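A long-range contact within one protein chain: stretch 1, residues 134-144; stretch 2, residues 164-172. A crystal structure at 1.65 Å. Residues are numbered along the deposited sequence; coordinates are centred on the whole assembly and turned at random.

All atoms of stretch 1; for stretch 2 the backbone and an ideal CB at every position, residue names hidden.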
# COMPACT_ATOMS: atom_id res chain seq x y z
N GLN A 134 -2.52 25.41 11.87
CA GLN A 134 -1.56 25.70 10.80
C GLN A 134 -0.44 24.67 10.63
O GLN A 134 0.73 25.01 10.77
CB GLN A 134 -0.95 27.09 11.00
CG GLN A 134 -1.96 28.23 10.92
CD GLN A 134 -2.47 28.45 9.51
OE1 GLN A 134 -1.72 28.82 8.61
NE2 GLN A 134 -3.76 28.21 9.31
N PRO A 135 -0.80 23.42 10.31
CA PRO A 135 0.27 22.43 10.15
C PRO A 135 1.16 22.77 8.96
O PRO A 135 0.69 23.41 8.01
CB PRO A 135 -0.50 21.13 9.88
CG PRO A 135 -1.80 21.57 9.31
CD PRO A 135 -2.13 22.87 9.98
N ASP A 136 2.42 22.38 9.01
CA ASP A 136 3.34 22.64 7.91
C ASP A 136 3.18 21.65 6.76
O ASP A 136 3.50 21.95 5.61
CB ASP A 136 4.78 22.66 8.41
CG ASP A 136 5.02 23.76 9.43
OD1 ASP A 136 5.04 24.95 9.03
OD2 ASP A 136 5.19 23.44 10.63
N ALA A 137 2.69 20.45 7.08
CA ALA A 137 2.37 19.45 6.08
C ALA A 137 1.38 18.45 6.67
O ALA A 137 1.08 18.49 7.87
CB ALA A 137 3.65 18.72 5.63
N ALA A 138 0.85 17.58 5.82
CA ALA A 138 -0.08 16.54 6.26
C ALA A 138 0.30 15.19 5.66
O ALA A 138 0.79 15.12 4.54
CB ALA A 138 -1.51 16.90 5.87
N LEU A 139 0.08 14.13 6.43
CA LEU A 139 0.24 12.78 5.92
C LEU A 139 -1.12 12.11 5.94
O LEU A 139 -1.83 12.15 6.94
CB LEU A 139 1.24 11.99 6.78
CG LEU A 139 1.52 10.55 6.33
CD1 LEU A 139 2.99 10.20 6.45
CD2 LEU A 139 0.68 9.57 7.14
N VAL A 140 -1.48 11.48 4.83
CA VAL A 140 -2.76 10.79 4.75
C VAL A 140 -2.53 9.35 4.35
O VAL A 140 -1.90 9.08 3.32
CB VAL A 140 -3.71 11.47 3.74
CG1 VAL A 140 -5.10 10.85 3.83
CG2 VAL A 140 -3.78 12.98 3.97
N GLN A 141 -3.03 8.41 5.15
CA GLN A 141 -2.90 7.00 4.77
C GLN A 141 -4.06 6.62 3.86
O GLN A 141 -5.21 6.93 4.13
CB GLN A 141 -2.85 6.08 6.00
CG GLN A 141 -2.60 4.62 5.63
CD GLN A 141 -2.25 3.75 6.82
OE1 GLN A 141 -1.64 4.21 7.79
NE2 GLN A 141 -2.64 2.49 6.75
N HIS A 142 -3.73 5.92 2.77
CA HIS A 142 -4.74 5.50 1.80
C HIS A 142 -5.57 4.33 2.34
O HIS A 142 -6.80 4.40 2.39
CB HIS A 142 -4.07 5.15 0.47
CG HIS A 142 -5.01 5.11 -0.69
ND1 HIS A 142 -4.62 5.39 -1.99
CD2 HIS A 142 -6.33 4.82 -0.76
CE1 HIS A 142 -5.66 5.29 -2.80
NE2 HIS A 142 -6.71 4.94 -2.08
N THR A 143 -4.90 3.25 2.75
CA THR A 143 -5.62 2.12 3.34
C THR A 143 -6.20 2.50 4.70
O THR A 143 -5.79 3.49 5.30
CB THR A 143 -4.73 0.88 3.51
OG1 THR A 143 -3.56 1.22 4.26
CG2 THR A 143 -4.34 0.33 2.14
N ARG A 144 -7.13 1.69 5.17
CA ARG A 144 -7.82 1.94 6.43
C ARG A 144 -6.99 1.59 7.67
O ARG A 144 -6.48 0.47 7.79
CB ARG A 144 -9.14 1.17 6.46
CG ARG A 144 -10.08 1.47 5.30
CD ARG A 144 -10.35 2.96 5.17
NE ARG A 144 -11.43 3.25 4.21
CZ ARG A 144 -11.74 4.47 3.78
NH1 ARG A 144 -11.05 5.52 4.20
NH2 ARG A 144 -12.74 4.63 2.93
N UNK A 164 -3.93 25.10 1.59
CA UNK A 164 -2.54 25.27 1.24
C UNK A 164 -1.57 24.46 2.07
O UNK A 164 -0.42 24.84 2.26
CB UNK A 164 -2.17 26.75 1.35
N UNK A 165 -2.03 23.32 2.59
CA UNK A 165 -1.17 22.45 3.37
C UNK A 165 -0.65 21.32 2.48
O UNK A 165 -1.45 20.53 1.98
CB UNK A 165 -1.92 21.89 4.58
N UNK A 166 0.68 21.25 2.28
CA UNK A 166 1.25 20.20 1.43
C UNK A 166 0.91 18.83 1.99
O UNK A 166 0.96 18.64 3.21
CB UNK A 166 2.77 20.36 1.31
N UNK A 167 0.56 17.89 1.12
CA UNK A 167 0.09 16.59 1.58
C UNK A 167 0.85 15.43 0.93
O UNK A 167 1.06 15.41 -0.28
CB UNK A 167 -1.41 16.45 1.30
N UNK A 168 1.24 14.48 1.77
CA UNK A 168 1.85 13.24 1.30
C UNK A 168 0.88 12.10 1.56
O UNK A 168 0.28 12.03 2.63
CB UNK A 168 3.19 12.98 1.98
N UNK A 169 0.74 11.19 0.60
CA UNK A 169 -0.05 10.00 0.85
C UNK A 169 0.81 8.75 0.97
O UNK A 169 1.79 8.57 0.24
CB UNK A 169 -1.08 9.82 -0.27
N UNK A 170 0.41 7.90 1.90
CA UNK A 170 0.97 6.57 2.09
C UNK A 170 0.02 5.64 1.35
O UNK A 170 -1.07 5.34 1.83
CB UNK A 170 1.12 6.20 3.57
N UNK A 171 0.42 5.19 0.16
CA UNK A 171 -0.48 4.46 -0.73
C UNK A 171 -0.24 2.95 -0.72
O UNK A 171 -0.77 2.23 -1.57
CB UNK A 171 -0.33 4.99 -2.16
N UNK A 172 0.57 2.47 0.23
CA UNK A 172 0.85 1.04 0.31
C UNK A 172 -0.39 0.18 0.36
O UNK A 172 -1.32 0.48 1.11
CB UNK A 172 1.71 0.75 1.54

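Position 164 has phi 73° and psi 28°, and nothing of stretch 1 lies within 5.5 Å of its ideal CB. Positive phi favours glycine, with asparagine a fair second. The residue is Gly 164, which ends a helix in a Schellman motif.

At 165, CA-to-CB points toward stretch 1, and the ideal CB lies 4.6 Å from Pro 135 O and 5.2 Å from Ala 138 CB. The surroundings are a proline ring and small alanines, so a compact apolar side chain, valine or isoleucine, suits the extended backbone. It is Val 165, chi1 t: both methyls, CG1 and CG2, of Val 165 lie 4.1 Å from Pro 135 CG, and Val 165 CG1 also packs 4.0 Å from Ala 138 CB.

Position 166 turns its CB sideways, 4.7 Å from Ala 137 CB. Its phi of -59° permits proline, although many residues could sit here. Pro 166 takes the place, with its CD 3.3 Å from Asp 136 O. The carbonyl does the pairing, accepting a hydrogen bond from Ala 138 N to Pro 166 O at 2.8 Å.

From here the strands run parallel. The backbone bonds reach from alternate residues of stretch 1, whatever the side chains. At 167 the CB shares a sheet face with Ala 138 and Val 140, lying 5.0 Å from Val 140 CG2. Small or beta-branched apolar residues would suit; Ala 167 is the minimal answer. Separately, Ala 167 CA makes a CA-H...O contact of 3.4 Å with Ala 138 O.

Position 168 points to the face that carries Leu 139, so a branched aliphatic side chain is the natural choice: leucine, isoleucine or valine. Leu 168 reaches its neighbour with CD2 3.7 Å from Leu 139 CD1. Its backbone bonds twice to stretch 1, Leu 168 N to Ala 138 O and Val 140 N to Leu 168 O, each at 2.9 Å.

At 169 the CB returns to the face of Val 140, 3.8 Å from Val 140 O. Beta-branched residues fit an extended strand: valine, isoleucine or threonine. Thr 169 puts CG2 4.2 Å from Val 140 CB, while its hydroxyl bonds to the side chain at 171.

Position 170 shares a face with Gln 141, whose amide offers OE1, so a donor-bearing or small polar side chain is the easiest match; stretch 1 does not itself call for an acid. Asp 170 makes no side-chain bond to Gln 141. Its OD1 accepts from 172, and Asp 170 N donates to Val 140 O at 3.0 Å.

At 171 the CB points sideways but stands 4.3 Å from His 142 ND1, which calls for an acceptor, acidic or amide. Asp 171 answers at the ring edge: His 142 ND1 donates to Asp 171 OD1 at 2.9 Å. Thr 169 OG1 donates to Asp 171 OD2 at 2.7 Å.

Position 172 meets nothing with its CB, so the choice is open. Asn 172 ND2 donates to Asp 170 OD1 at 2.8 Å; water 1 accepts from Thr 143 N and donates to Asp 170 O and Asn 172 O.

Stretch 2 (164-172) GVPALTDDN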
# COMPACT_ATOMS: atom_id res chain seq x y z
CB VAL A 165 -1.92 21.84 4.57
CG1 VAL A 165 -1.04 20.87 5.33
CG2 VAL A 165 -2.42 22.95 5.49
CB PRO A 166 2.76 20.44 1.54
CG PRO A 166 2.89 21.88 1.92
CD PRO A 166 1.70 22.16 2.80
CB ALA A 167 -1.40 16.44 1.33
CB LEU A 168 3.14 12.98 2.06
CG LEU A 168 3.91 11.68 1.80
CD1 LEU A 168 5.39 11.96 1.96
CD2 LEU A 168 3.47 10.56 2.75
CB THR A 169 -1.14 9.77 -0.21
OG1 THR A 169 -0.55 9.78 -1.52
CG2 THR A 169 -2.21 10.85 -0.12
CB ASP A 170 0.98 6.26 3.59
CG ASP A 170 1.39 4.83 3.93
OD1 ASP A 170 1.48 3.97 3.03
OD2 ASP A 170 1.59 4.55 5.13
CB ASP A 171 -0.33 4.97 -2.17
CG ASP A 171 -0.83 6.40 -2.33
OD1 ASP A 171 -2.06 6.60 -2.39
OD2 ASP A 171 0.01 7.33 -2.41
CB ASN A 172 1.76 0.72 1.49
CG ASN A 172 3.16 1.24 1.28
OD1 ASN A 172 3.91 0.68 0.48
ND2 ASN A 172 3.50 2.34 1.96
O HOH W 1 -2.07 2.81 2.41
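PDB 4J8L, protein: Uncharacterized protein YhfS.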